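Local coordinates for cell wall binding protein cwp8 (Peptoclostridium difficile, PDB 5J6Q), which probably anchors itself to the bacterial cell wall through three CWB2 modules, as a component of the Clostridium difficile S-layer, at residues Glu559-Leu572 with Ala583-Thr595. Residues are numbered along the deposited sequence; the frame is centred on the assembly and turned at random.
Sequences EEVVELRLKNATKL and AIEKIAEKINLFT. With SO4 (sulfate ion), chain G; SO4 (sulfate ion), chain H.
Glu-559 reaches Lys-586 and Lys-590 through a shared water: its OE1 accepts a hydrogen bond of 2.8 Å from the water, which both lysine NZ atoms touch more weakly. Direct charge pairing is loose, with Glu-559 OE1 4.0 Å from Lys-590 NZ. Lys-586 instead turns its ammonium back to its own helix, in a salt bridge that puts Lys-586 NZ 2.7 Å from Glu-589 OE1, on the syn side but 24° out of the carboxylate plane. That leaves its aliphatic part to lie against Glu-559, CG to CG. Lys-590 is bent along its length, with CD against the carbonyl O of Glu-559 and CB of Glu-563, and its NZ forms a salt bridge with a further sulfate ion, probably from the crystallisation liquor.

At the far end of helix 559-565, Lys-567 folds back over the end of helix 583-590, bringing CE within 3.2 Å of Asn-592 OD1; a second water joins its NZ weakly to this same OD1. Asn-592, at positive phi, is the C-prime residue of the Schellman motif that terminates helix 583-590. A third water sits between the carbonyl oxygens of Ala-569 and Ile-591, within hydrogen-bonding distance of both.

Beneath this polar fringe Ile-591 is the wedge. Chi1 of 73° swings CG1 between the backbone N and carbonyl carbon, sending CD1 to Ala-569 CB, while CG2 presses tightly on Val-562 CG1 at 3.4 Å. Further in, Leu-572 CD2 packs at 3.7 Å on Ile-587 CG2 and also meets Ile-584.

The two helix segments run at 36°, 9.2 Å apart, and strand 572-575 links them within the third CWB2 repeat. This strand lies between 286-289 and 516-519 in a parallel sheet; Ile-584 and Ile-587 pack on Val-518, while Val-561 faces helix 498-509.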
# COMPACT_ATOMS: atom_id res chain seq x y z
N GLU A 559 -20.50 -12.62 -16.06
CA GLU A 559 -20.48 -13.18 -14.73
C GLU A 559 -20.69 -14.83 -14.81
O GLU A 559 -19.98 -15.57 -14.17
CB GLU A 559 -21.64 -12.56 -13.94
CG GLU A 559 -21.25 -11.43 -13.00
CD GLU A 559 -22.52 -11.01 -12.13
OE1 GLU A 559 -23.22 -11.92 -11.72
OE2 GLU A 559 -22.80 -9.80 -11.91
N GLU A 560 -21.66 -15.29 -15.60
CA GLU A 560 -21.97 -16.67 -15.78
C GLU A 560 -20.80 -17.45 -16.40
O GLU A 560 -20.51 -18.48 -15.85
CB GLU A 560 -23.20 -16.80 -16.63
CG GLU A 560 -24.41 -16.59 -15.73
CD GLU A 560 -25.78 -16.49 -16.53
OE1 GLU A 560 -25.91 -17.05 -17.61
OE2 GLU A 560 -26.69 -15.88 -16.04
N VAL A 561 -20.13 -16.95 -17.51
CA VAL A 561 -19.01 -17.67 -18.08
C VAL A 561 -17.80 -17.68 -17.20
O VAL A 561 -17.04 -18.72 -17.20
CB VAL A 561 -18.58 -17.24 -19.51
CG1 VAL A 561 -19.83 -17.11 -20.41
CG2 VAL A 561 -17.76 -16.00 -19.47
N VAL A 562 -17.56 -16.57 -16.45
CA VAL A 562 -16.41 -16.60 -15.60
C VAL A 562 -16.64 -17.73 -14.52
O VAL A 562 -15.72 -18.45 -14.19
CB VAL A 562 -16.23 -15.16 -15.00
CG1 VAL A 562 -15.29 -15.21 -13.80
CG2 VAL A 562 -15.68 -14.18 -16.08
N GLU A 563 -17.84 -17.76 -13.95
CA GLU A 563 -18.23 -18.74 -12.94
C GLU A 563 -18.01 -20.17 -13.49
O GLU A 563 -17.56 -21.01 -12.75
CB GLU A 563 -19.70 -18.49 -12.57
CG GLU A 563 -20.43 -19.59 -11.87
CD GLU A 563 -21.78 -19.19 -11.35
OE1 GLU A 563 -21.93 -19.20 -10.15
OE2 GLU A 563 -22.70 -18.88 -12.13
N LEU A 564 -18.33 -20.44 -14.81
CA LEU A 564 -18.14 -21.81 -15.39
C LEU A 564 -16.74 -22.12 -15.79
O LEU A 564 -16.27 -23.26 -15.59
CB LEU A 564 -18.98 -21.98 -16.67
CG LEU A 564 -20.47 -21.98 -16.43
CD1 LEU A 564 -21.23 -22.07 -17.79
CD2 LEU A 564 -20.74 -23.21 -15.49
N ARG A 565 -16.02 -21.12 -16.35
CA ARG A 565 -14.72 -21.43 -16.94
C ARG A 565 -13.53 -21.10 -16.15
O ARG A 565 -12.47 -21.66 -16.49
CB ARG A 565 -14.54 -20.66 -18.32
CG ARG A 565 -15.68 -20.94 -19.35
CD ARG A 565 -15.51 -22.28 -20.05
NE ARG A 565 -16.20 -23.26 -19.26
CZ ARG A 565 -17.20 -24.02 -19.67
NH1 ARG A 565 -17.74 -24.90 -18.85
NH2 ARG A 565 -17.66 -23.92 -20.92
N LEU A 566 -13.61 -20.25 -15.12
CA LEU A 566 -12.27 -19.81 -14.60
C LEU A 566 -12.06 -20.08 -13.19
O LEU A 566 -11.31 -19.41 -12.49
CB LEU A 566 -12.19 -18.25 -14.88
CG LEU A 566 -12.37 -17.92 -16.34
CD1 LEU A 566 -12.28 -16.32 -16.56
CD2 LEU A 566 -11.33 -18.53 -17.26
N LYS A 567 -12.68 -21.15 -12.76
CA LYS A 567 -12.61 -21.66 -11.41
C LYS A 567 -11.24 -22.03 -11.02
O LYS A 567 -10.96 -22.08 -9.83
CB LYS A 567 -13.57 -22.85 -11.31
CG LYS A 567 -14.55 -22.71 -10.27
CD LYS A 567 -15.44 -21.55 -10.56
CE LYS A 567 -16.00 -21.11 -9.25
NZ LYS A 567 -17.45 -21.00 -9.33
N ASN A 568 -10.38 -22.30 -11.97
CA ASN A 568 -8.96 -22.67 -11.72
C ASN A 568 -8.05 -21.40 -11.66
O ASN A 568 -6.89 -21.56 -11.34
CB ASN A 568 -8.46 -23.61 -12.84
CG ASN A 568 -9.32 -24.92 -12.86
OD1 ASN A 568 -9.41 -25.64 -11.86
ND2 ASN A 568 -10.12 -25.20 -13.87
N ALA A 569 -8.60 -20.15 -11.91
CA ALA A 569 -7.74 -18.96 -11.95
C ALA A 569 -7.17 -18.64 -10.57
O ALA A 569 -7.93 -18.51 -9.68
CB ALA A 569 -8.52 -17.75 -12.47
N THR A 570 -5.84 -18.55 -10.40
CA THR A 570 -5.27 -18.29 -9.07
C THR A 570 -4.63 -16.95 -9.05
O THR A 570 -3.83 -16.67 -8.15
CB THR A 570 -4.27 -19.41 -8.68
OG1 THR A 570 -3.25 -19.51 -9.68
CG2 THR A 570 -5.00 -20.78 -8.51
N LYS A 571 -5.04 -16.06 -10.01
CA LYS A 571 -4.47 -14.72 -10.13
C LYS A 571 -5.35 -13.85 -11.05
O LYS A 571 -5.77 -14.30 -12.16
CB LYS A 571 -3.02 -14.83 -10.74
CG LYS A 571 -2.16 -13.59 -10.46
CD LYS A 571 -0.88 -13.56 -11.26
CE LYS A 571 0.04 -12.54 -10.60
NZ LYS A 571 1.28 -12.26 -11.38
N LEU A 572 -5.65 -12.67 -10.64
CA LEU A 572 -6.40 -11.70 -11.49
C LEU A 572 -5.42 -10.55 -11.76
O LEU A 572 -4.91 -9.95 -10.83
CB LEU A 572 -7.62 -11.30 -10.71
CG LEU A 572 -8.54 -10.27 -11.33
CD1 LEU A 572 -8.87 -10.56 -12.84
CD2 LEU A 572 -9.75 -10.30 -10.45
N ALA A 583 -16.09 -4.58 -10.29
CA ALA A 583 -15.95 -5.60 -11.33
C ALA A 583 -14.83 -6.51 -10.94
O ALA A 583 -14.96 -7.69 -11.18
CB ALA A 583 -15.61 -4.98 -12.70
N ILE A 584 -13.74 -5.96 -10.39
CA ILE A 584 -12.64 -6.79 -9.90
C ILE A 584 -13.16 -7.66 -8.75
O ILE A 584 -12.74 -8.85 -8.60
CB ILE A 584 -11.44 -5.95 -9.32
CG1 ILE A 584 -10.83 -4.99 -10.40
CG2 ILE A 584 -10.30 -6.85 -8.73
CD1 ILE A 584 -10.72 -5.49 -11.86
N GLU A 585 -14.07 -7.10 -7.91
CA GLU A 585 -14.51 -7.89 -6.77
C GLU A 585 -15.41 -8.99 -7.33
O GLU A 585 -15.22 -10.15 -6.95
CB GLU A 585 -15.25 -7.03 -5.70
CG GLU A 585 -14.28 -6.07 -5.02
CD GLU A 585 -14.98 -5.11 -4.07
OE1 GLU A 585 -14.51 -5.02 -2.94
OE2 GLU A 585 -15.98 -4.44 -4.47
N LYS A 586 -16.29 -8.62 -8.26
CA LYS A 586 -17.23 -9.56 -8.91
C LYS A 586 -16.43 -10.70 -9.50
O LYS A 586 -16.78 -11.85 -9.29
CB LYS A 586 -18.05 -8.86 -10.05
CG LYS A 586 -19.41 -9.57 -10.47
CD LYS A 586 -20.06 -10.40 -9.25
CE LYS A 586 -21.19 -9.64 -8.53
NZ LYS A 586 -21.53 -10.36 -7.25
N ILE A 587 -15.30 -10.38 -10.20
CA ILE A 587 -14.50 -11.37 -10.88
C ILE A 587 -13.87 -12.31 -9.83
O ILE A 587 -13.95 -13.54 -9.96
CB ILE A 587 -13.41 -10.70 -11.81
CG1 ILE A 587 -14.03 -9.91 -12.98
CG2 ILE A 587 -12.52 -11.77 -12.38
CD1 ILE A 587 -12.97 -9.10 -13.71
N ALA A 588 -13.24 -11.72 -8.78
CA ALA A 588 -12.64 -12.49 -7.72
C ALA A 588 -13.65 -13.52 -7.06
O ALA A 588 -13.28 -14.68 -6.75
CB ALA A 588 -12.12 -11.52 -6.64
N GLU A 589 -14.86 -13.06 -6.82
CA GLU A 589 -15.92 -13.80 -6.21
C GLU A 589 -16.25 -15.04 -7.08
O GLU A 589 -16.16 -16.16 -6.56
CB GLU A 589 -17.16 -12.90 -6.05
CG GLU A 589 -18.30 -13.66 -5.40
CD GLU A 589 -19.66 -12.98 -5.52
OE1 GLU A 589 -19.76 -11.76 -5.83
OE2 GLU A 589 -20.65 -13.72 -5.31
N LYS A 590 -16.61 -14.85 -8.38
CA LYS A 590 -16.91 -15.94 -9.31
C LYS A 590 -15.85 -16.98 -9.47
O LYS A 590 -16.18 -18.19 -9.58
CB LYS A 590 -17.22 -15.35 -10.67
CG LYS A 590 -18.43 -14.41 -10.56
CD LYS A 590 -19.75 -15.21 -10.54
CE LYS A 590 -20.48 -14.95 -9.25
NZ LYS A 590 -21.95 -14.97 -9.41
N ILE A 591 -14.59 -16.59 -9.54
CA ILE A 591 -13.52 -17.61 -9.68
C ILE A 591 -13.02 -18.13 -8.35
O ILE A 591 -12.04 -18.89 -8.35
CB ILE A 591 -12.32 -17.06 -10.49
CG1 ILE A 591 -11.48 -16.03 -9.65
CG2 ILE A 591 -12.85 -16.39 -11.76
CD1 ILE A 591 -10.43 -15.27 -10.49
N ASN A 592 -13.67 -17.73 -7.21
CA ASN A 592 -13.22 -18.20 -5.88
C ASN A 592 -11.77 -17.89 -5.61
O ASN A 592 -11.03 -18.71 -5.08
CB ASN A 592 -13.38 -19.76 -5.76
CG ASN A 592 -14.79 -20.25 -5.62
OD1 ASN A 592 -15.13 -21.33 -6.14
ND2 ASN A 592 -15.66 -19.59 -4.88
N LEU A 593 -11.35 -16.70 -5.94
CA LEU A 593 -9.96 -16.36 -5.77
C LEU A 593 -9.48 -16.26 -4.31
O LEU A 593 -8.33 -16.59 -4.07
CB LEU A 593 -9.66 -15.03 -6.57
CG LEU A 593 -8.27 -14.52 -6.54
CD1 LEU A 593 -7.35 -15.44 -7.33
CD2 LEU A 593 -8.26 -13.10 -7.06
N PHE A 594 -10.29 -15.91 -3.36
CA PHE A 594 -9.69 -15.72 -2.04
C PHE A 594 -9.70 -16.84 -0.97
O PHE A 594 -10.59 -17.71 -0.94
CB PHE A 594 -10.31 -14.48 -1.42
CG PHE A 594 -9.76 -13.28 -2.10
CD1 PHE A 594 -10.59 -12.41 -2.78
CD2 PHE A 594 -8.40 -13.00 -2.06
CE1 PHE A 594 -10.08 -11.29 -3.41
CE2 PHE A 594 -7.90 -11.88 -2.68
CZ PHE A 594 -8.73 -11.03 -3.35
N THR A 595 -8.67 -16.74 -0.07
CA THR A 595 -8.41 -17.63 1.08
C THR A 595 -8.24 -19.12 0.70
O THR A 595 -9.13 -19.77 0.15
CB THR A 595 -9.52 -17.45 2.15
OG1 THR A 595 -10.80 -17.58 1.54
CG2 THR A 595 -9.45 -16.08 2.81
S SO4 G . -20.59 -26.42 -19.01
O1 SO4 G . -21.41 -27.74 -19.05
O2 SO4 G . -21.42 -25.30 -19.13
O3 SO4 G . -19.68 -26.45 -20.15
O4 SO4 G . -19.84 -26.43 -17.74
S SO4 H . 1.02 -11.14 -15.00
O1 SO4 H . -0.06 -10.49 -15.76
O2 SO4 H . 1.54 -10.11 -13.91
O3 SO4 H . 0.70 -12.43 -14.30
O4 SO4 H . 1.86 -11.36 -16.16
O HOH W 1 -23.75 -12.03 -8.99
O HOH W 2 -17.77 -22.85 -6.62
O HOH W 3 -9.11 -20.06 -7.81